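Local coordinates for GGDEF and EAL domain-containing protein (Vibrio cholerae O1 str. 2010EL-1786, PDB 6PWK) that binds cyclic di-GMP and probably acts as a receptor that couples this second messenger to cell adhesion and biofilm formation, at residues L50-Y59 and M70-L78. Numbering follows the deposited sequence.
Sequences LQAEFIKELY and MVRELADRL
Tyr59 OH is hydrogen-bonded to Asp68, two residues before Met70, and lies 4.2 Å from Val71 CG2, which sits at the edge of the tyrosine ring. The Tyr59 side chain is about 6 Å from a bound cyclic di-GMP. The remaining contacts are apolar. Ile55 touches three residues of 70-78. Its CG2 branch, anti to the backbone N, meets Val71 CG2 at 3.6 Å. Its CG1 packs on Met70 CG, also at 3.6 Å, and its CD1 reaches Leu74 CD2. Met70, bent at chi2 (56°), brings its methyl to the edge of the Phe54 ring, Met70 CE to Phe54 CE2 3.7 Å; Ile55 CG1 lies over one face of that ring. The sulfur also lies near the ring plane, 80° off the normal, an edge-on Met-aromatic contact. Leu58 CD2 covers Met70 CB, and Ala52, at the N-cap position, touches Leu74 CD2 with its CB at 3.7 Å. The short helical segments run nearly antiparallel (159°). Leu50 CD2 meets Leu74 CD1 and Leu78 CD2 more loosely, tying strand 45-51 of the GGDEF sheet to 70-78; Ile116 borders both Leu50 and Leu78. Cohesion therefore rests on dispersion and hydrophobic burial, with the tyrosine hydroxyl satisfied by Asp68.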
loop_
_atom_site.group_PDB
_atom_site.type_symbol
_atom_site.label_atom_id
_atom_site.label_comp_id
_atom_site.label_asym_id
_atom_site.label_seq_id
_atom_site.Cartn_x
_atom_site.Cartn_y
_atom_site.Cartn_z
ATOM N N LEU A 50 3.595 -20.238 10.575
ATOM C CA LEU A 50 2.459 -20.497 9.703
ATOM C C LEU A 50 1.906 -19.166 9.224
ATOM O O LEU A 50 1.544 -18.315 10.041
ATOM C CB LEU A 50 1.376 -21.292 10.438
ATOM C CG LEU A 50 0.044 -21.445 9.702
ATOM C CD1 LEU A 50 0.202 -22.363 8.504
ATOM C CD2 LEU A 50 -1.045 -21.952 10.638
ATOM N N GLN A 51 1.835 -18.987 7.908
ATOM C CA GLN A 51 1.310 -17.763 7.317
ATOM C C GLN A 51 -0.043 -18.037 6.676
ATOM O O GLN A 51 -0.173 -18.947 5.850
ATOM C CB GLN A 51 2.267 -17.186 6.276
ATOM C CG GLN A 51 1.676 -15.998 5.537
ATOM C CD GLN A 51 2.661 -15.332 4.607
ATOM O OE1 GLN A 51 3.836 -15.697 4.564
ATOM N NE2 GLN A 51 2.189 -14.347 3.853
ATOM N N ALA A 52 -1.042 -17.240 7.053
ATOM C CA ALA A 52 -2.398 -17.375 6.527
ATOM C C ALA A 52 -2.638 -16.252 5.522
ATOM O O ALA A 52 -3.183 -15.195 5.841
ATOM C CB ALA A 52 -3.417 -17.354 7.661
ATOM N N GLU A 53 -2.214 -16.497 4.280
ATOM C CA GLU A 53 -2.436 -15.519 3.221
ATOM C C GLU A 53 -3.915 -15.386 2.886
ATOM O O GLU A 53 -4.359 -14.315 2.456
ATOM C CB GLU A 53 -1.630 -15.905 1.977
ATOM C CG GLU A 53 -1.781 -14.962 0.787
ATOM C CD GLU A 53 -0.998 -13.667 0.939
ATOM O OE1 GLU A 53 -0.450 -13.414 2.033
ATOM O OE2 GLU A 53 -0.925 -12.901 -0.045
ATOM N N PHE A 54 -4.697 -16.450 3.088
ATOM C CA PHE A 54 -6.125 -16.377 2.801
ATOM C C PHE A 54 -6.840 -15.423 3.750
ATOM O O PHE A 54 -7.881 -14.859 3.391
ATOM C CB PHE A 54 -6.748 -17.773 2.861
ATOM C CG PHE A 54 -6.808 -18.362 4.244
ATOM C CD1 PHE A 54 -5.687 -18.945 4.814
ATOM C CD2 PHE A 54 -7.991 -18.354 4.964
ATOM C CE1 PHE A 54 -5.743 -19.496 6.081
ATOM C CE2 PHE A 54 -8.053 -18.903 6.232
ATOM C CZ PHE A 54 -6.926 -19.475 6.790
ATOM N N ILE A 55 -6.304 -15.226 4.955
ATOM C CA ILE A 55 -6.852 -14.212 5.848
ATOM C C ILE A 55 -6.515 -12.818 5.332
ATOM O O ILE A 55 -7.314 -11.884 5.457
ATOM C CB ILE A 55 -6.340 -14.431 7.284
ATOM C CG1 ILE A 55 -6.758 -15.814 7.788
ATOM C CG2 ILE A 55 -6.863 -13.347 8.212
ATOM C CD1 ILE A 55 -6.473 -16.045 9.257
ATOM N N LYS A 56 -5.329 -12.661 4.737
ATOM C CA LYS A 56 -4.967 -11.385 4.128
ATOM C C LYS A 56 -5.897 -11.047 2.970
ATOM O O LYS A 56 -6.284 -9.886 2.791
ATOM C CB LYS A 56 -3.513 -11.426 3.658
ATOM C CG LYS A 56 -3.024 -10.153 2.983
ATOM C CD LYS A 56 -1.588 -10.313 2.502
ATOM C CE LYS A 56 -1.014 -8.999 1.991
ATOM N NZ LYS A 56 -1.743 -8.479 0.799
ATOM N N GLU A 57 -6.266 -12.051 2.171
ATOM C CA GLU A 57 -7.212 -11.822 1.085
ATOM C C GLU A 57 -8.609 -11.519 1.610
ATOM O O GLU A 57 -9.383 -10.822 0.945
ATOM C CB GLU A 57 -7.241 -13.036 0.154
ATOM C CG GLU A 57 -6.013 -13.158 -0.735
ATOM C CD GLU A 57 -5.780 -14.572 -1.233
ATOM O OE1 GLU A 57 -6.565 -15.474 -0.873
ATOM O OE2 GLU A 57 -4.802 -14.781 -1.982
ATOM N N LEU A 58 -8.945 -12.025 2.797
ATOM C CA LEU A 58 -10.284 -11.816 3.337
ATOM C C LEU A 58 -10.467 -10.399 3.861
ATOM O O LEU A 58 -11.593 -9.888 3.883
ATOM C CB LEU A 58 -10.559 -12.833 4.444
ATOM C CG LEU A 58 -11.988 -12.907 4.986
ATOM C CD1 LEU A 58 -12.939 -13.374 3.899
ATOM C CD2 LEU A 58 -12.061 -13.820 6.199
ATOM N N TYR A 59 -9.377 -9.742 4.269
ATOM C CA TYR A 59 -9.501 -8.494 5.017
ATOM C C TYR A 59 -10.093 -7.376 4.166
ATOM O O TYR A 59 -11.017 -6.683 4.602
ATOM C CB TYR A 59 -8.143 -8.086 5.592
ATOM C CG TYR A 59 -8.045 -8.312 7.085
ATOM C CD1 TYR A 59 -7.638 -9.537 7.599
ATOM C CD2 TYR A 59 -8.377 -7.304 7.984
ATOM C CE1 TYR A 59 -7.555 -9.750 8.963
ATOM C CE2 TYR A 59 -8.297 -7.508 9.350
ATOM C CZ TYR A 59 -7.885 -8.733 9.833
ATOM O OH TYR A 59 -7.803 -8.946 11.189
ATOM N N MET A 70 -11.812 -14.621 11.423
ATOM C CA MET A 70 -11.044 -15.730 10.864
ATOM C C MET A 70 -9.719 -15.906 11.597
ATOM O O MET A 70 -9.250 -17.036 11.782
ATOM C CB MET A 70 -10.806 -15.508 9.371
ATOM C CG MET A 70 -10.144 -16.682 8.677
ATOM S SD MET A 70 -11.083 -18.204 8.891
ATOM C CE MET A 70 -11.617 -18.501 7.211
ATOM N N VAL A 71 -9.100 -14.799 12.017
ATOM C CA VAL A 71 -7.889 -14.885 12.828
ATOM C C VAL A 71 -8.183 -15.615 14.132
ATOM O O VAL A 71 -7.430 -16.500 14.555
ATOM C CB VAL A 71 -7.311 -13.482 13.085
ATOM C CG1 VAL A 71 -6.254 -13.533 14.176
ATOM C CG2 VAL A 71 -6.727 -12.906 11.808
ATOM N N ARG A 72 -9.289 -15.253 14.787
ATOM C CA ARG A 72 -9.687 -15.941 16.010
ATOM C C ARG A 72 -9.997 -17.408 15.744
ATOM O O ARG A 72 -9.603 -18.285 16.523
ATOM C CB ARG A 72 -10.898 -15.245 16.631
ATOM C CG ARG A 72 -11.580 -16.043 17.731
ATOM C CD ARG A 72 -10.687 -16.204 18.948
ATOM N NE ARG A 72 -10.388 -14.922 19.577
ATOM C CZ ARG A 72 -11.202 -14.302 20.423
ATOM N NH1 ARG A 72 -12.372 -14.843 20.735
ATOM N NH2 ARG A 72 -10.849 -13.139 20.951
ATOM N N GLU A 73 -10.704 -17.694 14.648
ATOM C CA GLU A 73 -11.036 -19.076 14.315
ATOM C C GLU A 73 -9.773 -19.904 14.110
ATOM O O GLU A 73 -9.598 -20.952 14.743
ATOM C CB GLU A 73 -11.923 -19.119 13.069
ATOM C CG GLU A 73 -12.289 -20.524 12.597
ATOM C CD GLU A 73 -13.436 -21.144 13.379
ATOM O OE1 GLU A 73 -13.541 -20.901 14.600
ATOM O OE2 GLU A 73 -14.240 -21.877 12.765
ATOM N N LEU A 74 -8.873 -19.442 13.238
ATOM C CA LEU A 74 -7.612 -20.148 13.038
ATOM C C LEU A 74 -6.839 -20.270 14.344
ATOM O O LEU A 74 -6.244 -21.316 14.625
ATOM C CB LEU A 74 -6.773 -19.436 11.976
ATOM C CG LEU A 74 -5.345 -19.945 11.756
ATOM C CD1 LEU A 74 -5.326 -21.442 11.486
ATOM C CD2 LEU A 74 -4.686 -19.191 10.614
ATOM N N ALA A 75 -6.851 -19.217 15.164
ATOM C CA ALA A 75 -6.177 -19.280 16.457
ATOM C C ALA A 75 -6.843 -20.298 17.373
ATOM O O ALA A 75 -6.168 -21.137 17.980
ATOM C CB ALA A 75 -6.160 -17.899 17.108
ATOM N N ASP A 76 -8.174 -20.241 17.482
ATOM C CA ASP A 76 -8.893 -21.205 18.311
ATOM C C ASP A 76 -8.676 -22.628 17.814
ATOM O O ASP A 76 -8.439 -23.545 18.608
ATOM C CB ASP A 76 -10.388 -20.878 18.338
ATOM C CG ASP A 76 -10.701 -19.635 19.144
ATOM O OD1 ASP A 76 -9.848 -19.217 19.953
ATOM O OD2 ASP A 76 -11.806 -19.078 18.975
ATOM N N ARG A 77 -8.765 -22.835 16.498
ATOM C CA ARG A 77 -8.561 -24.172 15.954
ATOM C C ARG A 77 -7.124 -24.637 16.157
ATOM O O ARG A 77 -6.876 -25.819 16.424
ATOM C CB ARG A 77 -8.929 -24.195 14.470
ATOM C CG ARG A 77 -10.379 -23.840 14.186
ATOM C CD ARG A 77 -11.325 -24.939 14.627
ATOM N NE ARG A 77 -12.700 -24.655 14.227
ATOM C CZ ARG A 77 -13.726 -25.464 14.462
ATOM N NH1 ARG A 77 -13.533 -26.612 15.098
ATOM N NH2 ARG A 77 -14.943 -25.125 14.063
ATOM N N LEU A 78 -6.163 -23.718 16.041
ATOM C CA LEU A 78 -4.761 -24.105 16.162
ATOM C C LEU A 78 -4.398 -24.439 17.603
ATOM O O LEU A 78 -3.680 -25.412 17.854
ATOM C CB LEU A 78 -3.862 -22.987 15.627
ATOM C CG LEU A 78 -2.368 -23.278 15.489
ATOM C CD1 LEU A 78 -2.137 -24.460 14.563
ATOM C CD2 LEU A 78 -1.632 -22.046 14.983
#